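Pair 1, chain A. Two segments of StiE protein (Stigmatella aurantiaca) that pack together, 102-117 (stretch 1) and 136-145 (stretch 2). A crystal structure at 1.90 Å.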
# COMPACT_ATOMS: atom_id res chain seq x y z
N ASP A 102 7.73 -7.40 -0.45
CA ASP A 102 8.41 -6.11 -0.60
C ASP A 102 9.74 -6.09 0.13
O ASP A 102 10.76 -5.63 -0.42
CB ASP A 102 7.49 -4.99 -0.11
CG ASP A 102 6.34 -4.73 -1.06
OD1 ASP A 102 6.60 -4.49 -2.26
OD2 ASP A 102 5.17 -4.77 -0.61
N LEU A 103 9.77 -6.60 1.37
CA LEU A 103 11.03 -6.66 2.11
C LEU A 103 12.03 -7.59 1.45
O LEU A 103 13.23 -7.29 1.38
CB LEU A 103 10.79 -7.13 3.54
CG LEU A 103 10.01 -6.17 4.45
CD1 LEU A 103 9.73 -6.83 5.79
CD2 LEU A 103 10.78 -4.89 4.62
N ILE A 104 11.56 -8.75 0.98
CA ILE A 104 12.47 -9.72 0.38
C ILE A 104 13.06 -9.18 -0.93
O ILE A 104 14.26 -9.32 -1.19
CB ILE A 104 11.73 -11.05 0.16
CG1 ILE A 104 11.50 -11.76 1.51
CG2 ILE A 104 12.47 -11.90 -0.86
CD1 ILE A 104 10.56 -12.95 1.43
N ILE A 105 12.22 -8.58 -1.78
CA ILE A 105 12.70 -8.02 -3.03
C ILE A 105 13.73 -6.93 -2.77
O ILE A 105 14.79 -6.88 -3.41
CB ILE A 105 11.51 -7.51 -3.87
CG1 ILE A 105 10.70 -8.69 -4.41
CG2 ILE A 105 12.00 -6.60 -5.00
CD1 ILE A 105 9.38 -8.27 -5.00
N LEU A 106 13.44 -6.04 -1.82
CA LEU A 106 14.40 -5.00 -1.46
C LEU A 106 15.70 -5.61 -0.94
O LEU A 106 16.79 -5.22 -1.37
CB LEU A 106 13.79 -4.06 -0.42
CG LEU A 106 12.66 -3.16 -0.96
CD1 LEU A 106 12.01 -2.38 0.17
CD2 LEU A 106 13.21 -2.17 -2.00
N GLY A 107 15.59 -6.62 -0.07
CA GLY A 107 16.79 -7.22 0.50
C GLY A 107 17.62 -7.98 -0.52
O GLY A 107 18.86 -7.98 -0.46
N GLU A 108 16.95 -8.67 -1.45
CA GLU A 108 17.65 -9.43 -2.49
C GLU A 108 18.39 -8.50 -3.43
O GLU A 108 19.52 -8.80 -3.85
CB GLU A 108 16.65 -10.28 -3.27
CG GLU A 108 16.37 -11.64 -2.69
CD GLU A 108 15.36 -12.42 -3.50
OE1 GLU A 108 14.44 -11.79 -4.06
OE2 GLU A 108 15.48 -13.67 -3.57
N GLN A 109 17.78 -7.38 -3.79
CA GLN A 109 18.34 -6.49 -4.79
C GLN A 109 19.27 -5.42 -4.21
O GLN A 109 19.93 -4.71 -4.98
CB GLN A 109 17.20 -5.86 -5.58
CG GLN A 109 16.29 -6.91 -6.22
CD GLN A 109 15.16 -6.33 -7.06
OE1 GLN A 109 14.78 -5.16 -6.89
NE2 GLN A 109 14.63 -7.13 -7.98
N ASN A 110 19.36 -5.31 -2.88
CA ASN A 110 20.21 -4.29 -2.24
C ASN A 110 20.83 -4.92 -1.00
O ASN A 110 20.24 -4.89 0.09
CB ASN A 110 19.40 -3.05 -1.88
CG ASN A 110 18.56 -2.55 -3.03
OD1 ASN A 110 19.02 -1.74 -3.83
ND2 ASN A 110 17.32 -3.05 -3.13
N GLU A 111 22.03 -5.48 -1.16
CA GLU A 111 22.58 -6.32 -0.11
C GLU A 111 22.95 -5.55 1.15
O GLU A 111 23.10 -6.16 2.20
CB GLU A 111 23.81 -7.07 -0.63
CG GLU A 111 23.48 -8.08 -1.71
CD GLU A 111 24.62 -9.05 -1.98
OE1 GLU A 111 25.05 -9.76 -1.04
OE2 GLU A 111 25.10 -9.10 -3.14
N HIS A 112 23.10 -4.23 1.06
CA HIS A 112 23.47 -3.46 2.24
C HIS A 112 22.29 -3.19 3.17
O HIS A 112 22.52 -2.84 4.34
CB HIS A 112 24.07 -2.12 1.81
CG HIS A 112 23.10 -1.24 1.07
ND1 HIS A 112 22.71 -1.49 -0.23
CD2 HIS A 112 22.45 -0.12 1.45
CE1 HIS A 112 21.86 -0.56 -0.62
NE2 HIS A 112 21.68 0.29 0.38
N LEU A 113 21.05 -3.34 2.70
CA LEU A 113 19.89 -2.94 3.49
C LEU A 113 19.65 -3.87 4.68
O LEU A 113 19.90 -5.07 4.61
CB LEU A 113 18.62 -2.92 2.63
CG LEU A 113 18.50 -1.94 1.46
CD1 LEU A 113 17.19 -2.18 0.74
CD2 LEU A 113 18.61 -0.49 1.95
N LYS A 114 19.14 -3.28 5.77
CA LYS A 114 18.58 -3.99 6.91
C LYS A 114 17.10 -3.62 6.99
O LYS A 114 16.76 -2.44 6.97
CB LYS A 114 19.27 -3.59 8.22
CG LYS A 114 20.80 -3.74 8.22
CD LYS A 114 21.23 -5.08 8.83
CE LYS A 114 22.75 -5.20 8.93
NZ LYS A 114 23.16 -6.48 9.58
N LEU A 115 16.22 -4.62 7.10
CA LEU A 115 14.79 -4.37 6.97
C LEU A 115 14.02 -5.11 8.06
O LEU A 115 14.32 -6.27 8.34
CB LEU A 115 14.26 -4.78 5.59
CG LEU A 115 15.10 -4.35 4.36
CD1 LEU A 115 16.15 -5.41 3.98
CD2 LEU A 115 14.19 -4.10 3.20
N ASP A 116 13.06 -4.43 8.68
CA ASP A 116 12.18 -5.04 9.67
C ASP A 116 10.74 -4.97 9.18
O ASP A 116 10.34 -4.00 8.53
CB ASP A 116 12.30 -4.34 11.03
CG ASP A 116 13.69 -4.49 11.63
OD1 ASP A 116 14.25 -5.59 11.48
OD2 ASP A 116 14.24 -3.52 12.21
N GLY A 117 9.95 -5.98 9.50
CA GLY A 117 8.54 -5.98 9.16
C GLY A 117 7.68 -6.27 10.37
O GLY A 117 8.05 -7.09 11.22
N GLY A 136 17.88 -16.91 2.37
CA GLY A 136 19.13 -16.57 3.03
C GLY A 136 19.22 -15.14 3.52
O GLY A 136 20.32 -14.60 3.63
N LEU A 137 18.09 -14.51 3.82
CA LEU A 137 18.05 -13.12 4.25
C LEU A 137 17.81 -12.96 5.75
O LEU A 137 17.56 -11.84 6.20
CB LEU A 137 16.96 -12.38 3.47
CG LEU A 137 17.20 -12.27 1.96
CD1 LEU A 137 15.90 -12.00 1.22
CD2 LEU A 137 18.19 -11.15 1.72
N GLN A 138 17.89 -14.04 6.53
CA GLN A 138 17.56 -13.93 7.95
C GLN A 138 18.56 -13.09 8.73
O GLN A 138 18.29 -12.75 9.88
CB GLN A 138 17.44 -15.33 8.58
CG GLN A 138 18.76 -16.09 8.75
CD GLN A 138 19.19 -16.80 7.48
OE1 GLN A 138 18.75 -16.45 6.38
NE2 GLN A 138 20.04 -17.83 7.62
N ASN A 139 19.69 -12.73 8.15
CA ASN A 139 20.60 -11.85 8.86
C ASN A 139 20.28 -10.38 8.63
O ASN A 139 20.74 -9.54 9.41
CB ASN A 139 22.04 -12.14 8.46
CG ASN A 139 22.38 -13.57 8.67
OD1 ASN A 139 22.77 -14.28 7.74
ND2 ASN A 139 22.21 -14.02 9.90
N ARG A 140 19.48 -10.07 7.60
CA ARG A 140 19.14 -8.69 7.32
C ARG A 140 17.65 -8.36 7.47
O ARG A 140 17.32 -7.17 7.52
CB ARG A 140 19.60 -8.30 5.91
CG ARG A 140 21.07 -8.64 5.67
CD ARG A 140 21.63 -7.87 4.48
NE ARG A 140 21.43 -8.58 3.23
CZ ARG A 140 20.62 -8.20 2.25
NH1 ARG A 140 20.53 -8.96 1.16
NH2 ARG A 140 19.89 -7.08 2.36
N ILE A 141 16.76 -9.35 7.54
CA ILE A 141 15.32 -9.09 7.65
C ILE A 141 14.79 -9.73 8.93
O ILE A 141 14.93 -10.94 9.12
CB ILE A 141 14.56 -9.62 6.42
CG1 ILE A 141 15.10 -9.00 5.14
CG2 ILE A 141 13.04 -9.35 6.54
CD1 ILE A 141 14.33 -9.42 3.91
N ARG A 142 14.16 -8.93 9.79
CA ARG A 142 13.47 -9.46 10.96
C ARG A 142 11.97 -9.23 10.82
O ARG A 142 11.53 -8.19 10.32
CB ARG A 142 13.96 -8.82 12.27
CG ARG A 142 15.45 -8.96 12.54
CD ARG A 142 15.81 -8.21 13.82
NE ARG A 142 15.48 -6.78 13.73
CZ ARG A 142 15.58 -5.95 14.76
NH1 ARG A 142 16.01 -6.41 15.92
NH2 ARG A 142 15.29 -4.66 14.62
N ILE A 143 11.20 -10.22 11.25
CA ILE A 143 9.74 -10.21 11.18
C ILE A 143 9.19 -10.28 12.60
O ILE A 143 9.68 -11.06 13.43
CB ILE A 143 9.20 -11.39 10.35
CG1 ILE A 143 9.85 -11.41 8.96
CG2 ILE A 143 7.68 -11.32 10.26
CD1 ILE A 143 9.46 -10.19 8.10
N PHE A 144 8.17 -9.48 12.88
CA PHE A 144 7.53 -9.50 14.19
C PHE A 144 6.03 -9.49 14.02
O PHE A 144 5.50 -8.76 13.18
CB PHE A 144 7.94 -8.29 15.05
CG PHE A 144 9.43 -8.12 15.25
CD1 PHE A 144 10.20 -7.44 14.31
CD2 PHE A 144 10.04 -8.61 16.39
CE1 PHE A 144 11.56 -7.26 14.50
CE2 PHE A 144 11.41 -8.44 16.59
CZ PHE A 144 12.17 -7.76 15.65
N GLN A 145 5.34 -10.30 14.83
CA GLN A 145 3.89 -10.21 14.97
C GLN A 145 3.63 -9.13 16.01
O GLN A 145 3.59 -9.39 17.21
CB GLN A 145 3.29 -11.55 15.39
CG GLN A 145 1.77 -11.58 15.29
CD GLN A 145 1.15 -12.77 16.01
OE1 GLN A 145 1.86 -13.57 16.63
NE2 GLN A 145 -0.16 -12.90 15.93
O HOH W 1 16.80 -6.21 10.33

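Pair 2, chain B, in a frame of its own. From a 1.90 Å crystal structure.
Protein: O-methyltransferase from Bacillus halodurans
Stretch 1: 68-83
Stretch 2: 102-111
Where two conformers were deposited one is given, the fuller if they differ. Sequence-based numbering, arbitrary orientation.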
# COMPACT_ATOMS: atom_id res chain seq x y z
N SER B 68 8.91 -2.54 -16.66
CA SER B 68 8.49 -2.64 -15.24
C SER B 68 9.59 -3.24 -14.35
O SER B 68 9.81 -2.75 -13.25
CB SER B 68 7.15 -3.37 -15.07
OG SER B 68 6.09 -2.59 -15.59
N ALA B 69 10.29 -4.26 -14.84
CA ALA B 69 11.38 -4.89 -14.09
C ALA B 69 12.44 -3.83 -13.79
O ALA B 69 12.92 -3.70 -12.67
CB ALA B 69 12.01 -6.05 -14.86
N ILE B 70 12.83 -3.09 -14.83
CA ILE B 70 13.82 -2.03 -14.70
C ILE B 70 13.41 -0.94 -13.73
O ILE B 70 14.20 -0.58 -12.84
CB ILE B 70 14.22 -1.44 -16.08
CG1 ILE B 70 15.11 -2.47 -16.81
CG2 ILE B 70 14.95 -0.11 -15.93
CD1 ILE B 70 15.29 -2.21 -18.32
N ARG B 71 12.21 -0.40 -13.89
CA ARG B 71 11.77 0.68 -13.03
C ARG B 71 11.60 0.26 -11.57
O ARG B 71 11.93 1.03 -10.65
CB ARG B 71 10.50 1.30 -13.60
CG ARG B 71 10.89 2.05 -14.87
CD ARG B 71 10.12 3.28 -15.09
NE ARG B 71 10.28 4.25 -14.00
CZ ARG B 71 9.40 5.21 -13.78
NH1 ARG B 71 8.36 5.31 -14.57
NH2 ARG B 71 9.56 6.07 -12.76
N MSE B 72 11.15 -0.98 -11.35
CA MSE B 72 11.12 -1.52 -9.98
C MSE B 72 12.52 -1.69 -9.38
O MSE B 72 12.75 -1.33 -8.19
CB MSE B 72 10.37 -2.87 -9.90
CG MSE B 72 8.90 -2.70 -10.22
SE MSE B 72 7.87 -4.38 -9.95
CE MSE B 72 8.64 -5.49 -11.40
N ALA B 73 13.46 -2.24 -10.17
CA ALA B 73 14.83 -2.40 -9.69
C ALA B 73 15.44 -1.03 -9.34
O ALA B 73 16.14 -0.90 -8.34
CB ALA B 73 15.71 -3.14 -10.73
N GLN B 74 15.18 -0.03 -10.17
CA GLN B 74 15.71 1.31 -9.90
C GLN B 74 15.08 1.92 -8.65
O GLN B 74 15.77 2.62 -7.89
CB GLN B 74 15.49 2.23 -11.10
CG GLN B 74 16.36 1.91 -12.28
CD GLN B 74 16.13 2.89 -13.42
OE1 GLN B 74 17.07 3.37 -14.03
NE2 GLN B 74 14.86 3.20 -13.70
N ALA B 75 13.80 1.66 -8.42
CA ALA B 75 13.11 2.25 -7.26
C ALA B 75 13.49 1.57 -5.96
O ALA B 75 13.37 2.17 -4.88
CB ALA B 75 11.59 2.20 -7.45
N LEU B 76 13.89 0.30 -6.06
CA LEU B 76 14.20 -0.56 -4.93
C LEU B 76 15.62 -1.13 -5.08
O LEU B 76 15.80 -2.30 -5.42
CB LEU B 76 13.19 -1.72 -4.87
CG LEU B 76 11.70 -1.32 -4.67
CD1 LEU B 76 10.75 -2.45 -5.11
CD2 LEU B 76 11.45 -0.91 -3.20
N PRO B 77 16.64 -0.30 -4.81
CA PRO B 77 18.05 -0.70 -5.12
C PRO B 77 18.53 -1.98 -4.41
O PRO B 77 19.49 -2.62 -4.86
CB PRO B 77 18.88 0.51 -4.67
CG PRO B 77 17.85 1.66 -4.50
CD PRO B 77 16.54 1.03 -4.18
N GLU B 78 17.86 -2.33 -3.32
CA GLU B 78 18.19 -3.54 -2.55
C GLU B 78 17.50 -4.83 -3.02
O GLU B 78 17.93 -5.94 -2.66
CB GLU B 78 17.86 -3.31 -1.08
CG GLU B 78 18.69 -2.22 -0.44
CD GLU B 78 20.15 -2.57 -0.43
OE1 GLU B 78 20.86 -2.26 -1.42
OE2 GLU B 78 20.60 -3.16 0.58
N ALA B 79 16.45 -4.70 -3.82
CA ALA B 79 15.59 -5.83 -4.15
C ALA B 79 16.12 -6.58 -5.35
O ALA B 79 16.91 -6.06 -6.14
CB ALA B 79 14.16 -5.35 -4.43
N THR B 80 15.71 -7.82 -5.48
CA THR B 80 16.00 -8.61 -6.68
C THR B 80 14.68 -8.94 -7.33
O THR B 80 13.64 -9.09 -6.65
CB THR B 80 16.82 -9.88 -6.41
OG1 THR B 80 16.07 -10.79 -5.61
CG2 THR B 80 18.11 -9.56 -5.69
N ILE B 81 14.73 -9.00 -8.65
CA ILE B 81 13.57 -9.24 -9.45
C ILE B 81 13.87 -10.49 -10.31
O ILE B 81 14.99 -10.68 -10.82
CB ILE B 81 13.28 -8.02 -10.33
CG1 ILE B 81 13.14 -6.77 -9.41
CG2 ILE B 81 12.03 -8.26 -11.18
CD1 ILE B 81 12.70 -5.57 -10.09
N VAL B 82 12.86 -11.35 -10.41
CA VAL B 82 12.90 -12.46 -11.35
C VAL B 82 11.72 -12.16 -12.28
O VAL B 82 10.63 -11.85 -11.81
CB VAL B 82 12.70 -13.81 -10.65
CG1 VAL B 82 12.63 -14.95 -11.70
CG2 VAL B 82 13.84 -14.07 -9.67
N SER B 83 11.92 -12.24 -13.60
CA SER B 83 10.81 -11.96 -14.53
C SER B 83 10.77 -12.96 -15.70
O SER B 83 11.82 -13.37 -16.18
CB SER B 83 10.94 -10.53 -15.05
OG SER B 83 9.82 -10.13 -15.85
N GLY B 102 23.04 -1.66 -16.51
CA GLY B 102 23.92 -2.25 -15.49
C GLY B 102 23.14 -3.01 -14.42
O GLY B 102 23.61 -3.14 -13.30
N LEU B 103 21.98 -3.54 -14.78
CA LEU B 103 21.06 -4.14 -13.79
C LEU B 103 21.03 -5.69 -13.75
O LEU B 103 20.21 -6.29 -13.05
CB LEU B 103 19.65 -3.58 -13.97
CG LEU B 103 19.47 -2.09 -13.63
CD1 LEU B 103 18.05 -1.56 -14.08
CD2 LEU B 103 19.65 -1.87 -12.14
N GLU B 104 21.93 -6.34 -14.48
CA GLU B 104 21.85 -7.79 -14.61
C GLU B 104 22.01 -8.55 -13.28
O GLU B 104 21.51 -9.68 -13.14
CB GLU B 104 22.89 -8.30 -15.62
CG GLU B 104 22.24 -9.16 -16.69
CD GLU B 104 23.23 -9.71 -17.70
OE1 GLU B 104 24.44 -9.36 -17.62
OE2 GLU B 104 22.80 -10.50 -18.56
N SER B 105 22.70 -7.94 -12.32
CA SER B 105 22.95 -8.62 -11.05
C SER B 105 21.70 -8.60 -10.16
O SER B 105 21.64 -9.30 -9.15
CB SER B 105 24.18 -8.04 -10.32
OG SER B 105 23.92 -6.72 -9.86
N ARG B 106 20.70 -7.82 -10.55
CA ARG B 106 19.51 -7.67 -9.74
C ARG B 106 18.22 -8.02 -10.48
O ARG B 106 17.16 -8.12 -9.87
CB ARG B 106 19.45 -6.24 -9.22
CG ARG B 106 20.55 -5.96 -8.20
CD ARG B 106 20.12 -4.90 -7.24
NE ARG B 106 19.97 -3.61 -7.91
CZ ARG B 106 18.85 -2.90 -8.00
NH1 ARG B 106 18.93 -1.73 -8.62
NH2 ARG B 106 17.65 -3.34 -7.51
N ILE B 107 18.31 -8.21 -11.79
CA ILE B 107 17.13 -8.62 -12.56
C ILE B 107 17.47 -9.90 -13.29
O ILE B 107 18.38 -9.92 -14.15
CB ILE B 107 16.69 -7.55 -13.57
CG1 ILE B 107 16.35 -6.23 -12.86
CG2 ILE B 107 15.54 -8.09 -14.47
CD1 ILE B 107 15.99 -5.09 -13.84
N GLU B 108 16.78 -10.98 -12.91
CA GLU B 108 17.01 -12.28 -13.56
C GLU B 108 15.88 -12.52 -14.57
O GLU B 108 14.73 -12.60 -14.19
CB GLU B 108 17.03 -13.42 -12.52
CG GLU B 108 17.28 -14.80 -13.17
CD GLU B 108 17.23 -15.97 -12.19
OE1 GLU B 108 17.05 -15.76 -10.96
OE2 GLU B 108 17.38 -17.12 -12.66
N LEU B 109 16.22 -12.63 -15.84
CA LEU B 109 15.18 -12.79 -16.85
C LEU B 109 15.12 -14.24 -17.30
O LEU B 109 16.13 -14.83 -17.68
CB LEU B 109 15.43 -11.90 -18.08
CG LEU B 109 15.48 -10.39 -17.85
CD1 LEU B 109 15.65 -9.72 -19.23
CD2 LEU B 109 14.18 -9.92 -17.15
N LEU B 110 13.92 -14.78 -17.27
CA LEU B 110 13.71 -16.14 -17.69
C LEU B 110 12.91 -16.13 -18.98
O LEU B 110 11.94 -15.39 -19.13
CB LEU B 110 13.00 -16.94 -16.60
CG LEU B 110 13.74 -17.13 -15.26
CD1 LEU B 110 12.91 -17.99 -14.32
CD2 LEU B 110 15.10 -17.76 -15.47
N PHE B 111 13.36 -16.91 -19.93
CA PHE B 111 12.66 -17.06 -21.16
C PHE B 111 11.89 -18.36 -21.09
O PHE B 111 12.49 -19.44 -21.07
CB PHE B 111 13.66 -17.11 -22.30
CG PHE B 111 13.06 -17.48 -23.60
CD1 PHE B 111 11.99 -16.75 -24.10
CD2 PHE B 111 13.57 -18.56 -24.33
CE1 PHE B 111 11.43 -17.10 -25.35
CE2 PHE B 111 13.01 -18.90 -25.54
CZ PHE B 111 11.93 -18.16 -26.05

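Where do the two pairs differ most sharply? They part at the second strand bridge, where D116(A) matches V82(B) and R142(A) matches E108(B). In pair 1 the charges are opposite and form a salt bridge that runs from strand to strand: R142(A) NE donates to D116(A) OD1 at 2.8 Å and R142(A) NH2 to D116(A) OD2 at 2.9 Å, so the carboxylate meets the guanidinium at its edge. Pair 2 makes no such link. V82(B) CG2 lies 3.9 Å from E108(B) OE1, while V82(B) CG1 approaches L110(B) CD1 at 4.0 Å, an apolar contact.

What geometry do they share? In each, a helix leads through a type I turn into a strand that pairs in parallel with the strand of stretch 2, and the helix runs nearly antiparallel to that second strand. The central backbones superpose with an RMSD of 0.4 Å. The ladder is the same: L115(A) N donates to R140(A) O at 2.8 Å and I81(B) N to R106(B) O at 2.9 Å, and three further backbone hydrogen bonds follow in each pair, the last from F144(A) N to G117(A) O and from L110(B) N to S83(B) O.

What holds the turn to stretch 2? One arginine does so in both, R140(A) and R106(B), whose side-chain centres fall 0.3 Å apart after superposition. Each reaches back to a carbonyl near the end of the helix and to that of the last residue of the turn. R140(A) NH1 donates to G107(A) O at 2.5 Å and NH2 of the same residue to L113(A) O at 3.0 Å; R106(B) NH1 donates to A73(B) O at 2.9 Å and its NH2 to A79(B) O at 3.1 Å. A third carbonyl, from E111(A) or P77(B), lies over one face of the guanidinium.

How is the space between helix and strand filled? The matched isoleucines I141(A) and I107(B) point into it, but their neighbours trade bulk. A73(B) CB touches I107(B) CD1 at 3.7 Å; its match, G107(A), has no side chain, and an ideal CB there would sit a tight 3.3 Å from I141(A) CD1. Conversely, L103(A) stands where pair 2 has the small A69(B): L103(A) CD1 reaches I143(A) CD1 at 4.1 Å, beside G117(A), where a CB would clash with L103(A) CD1 at 2.7 Å. In pair 2 the small A69(B) goes with S83(B), the match of G117(A), which does carry a CB; S83(B) CB packs 3.9 Å from L109(B) CD2.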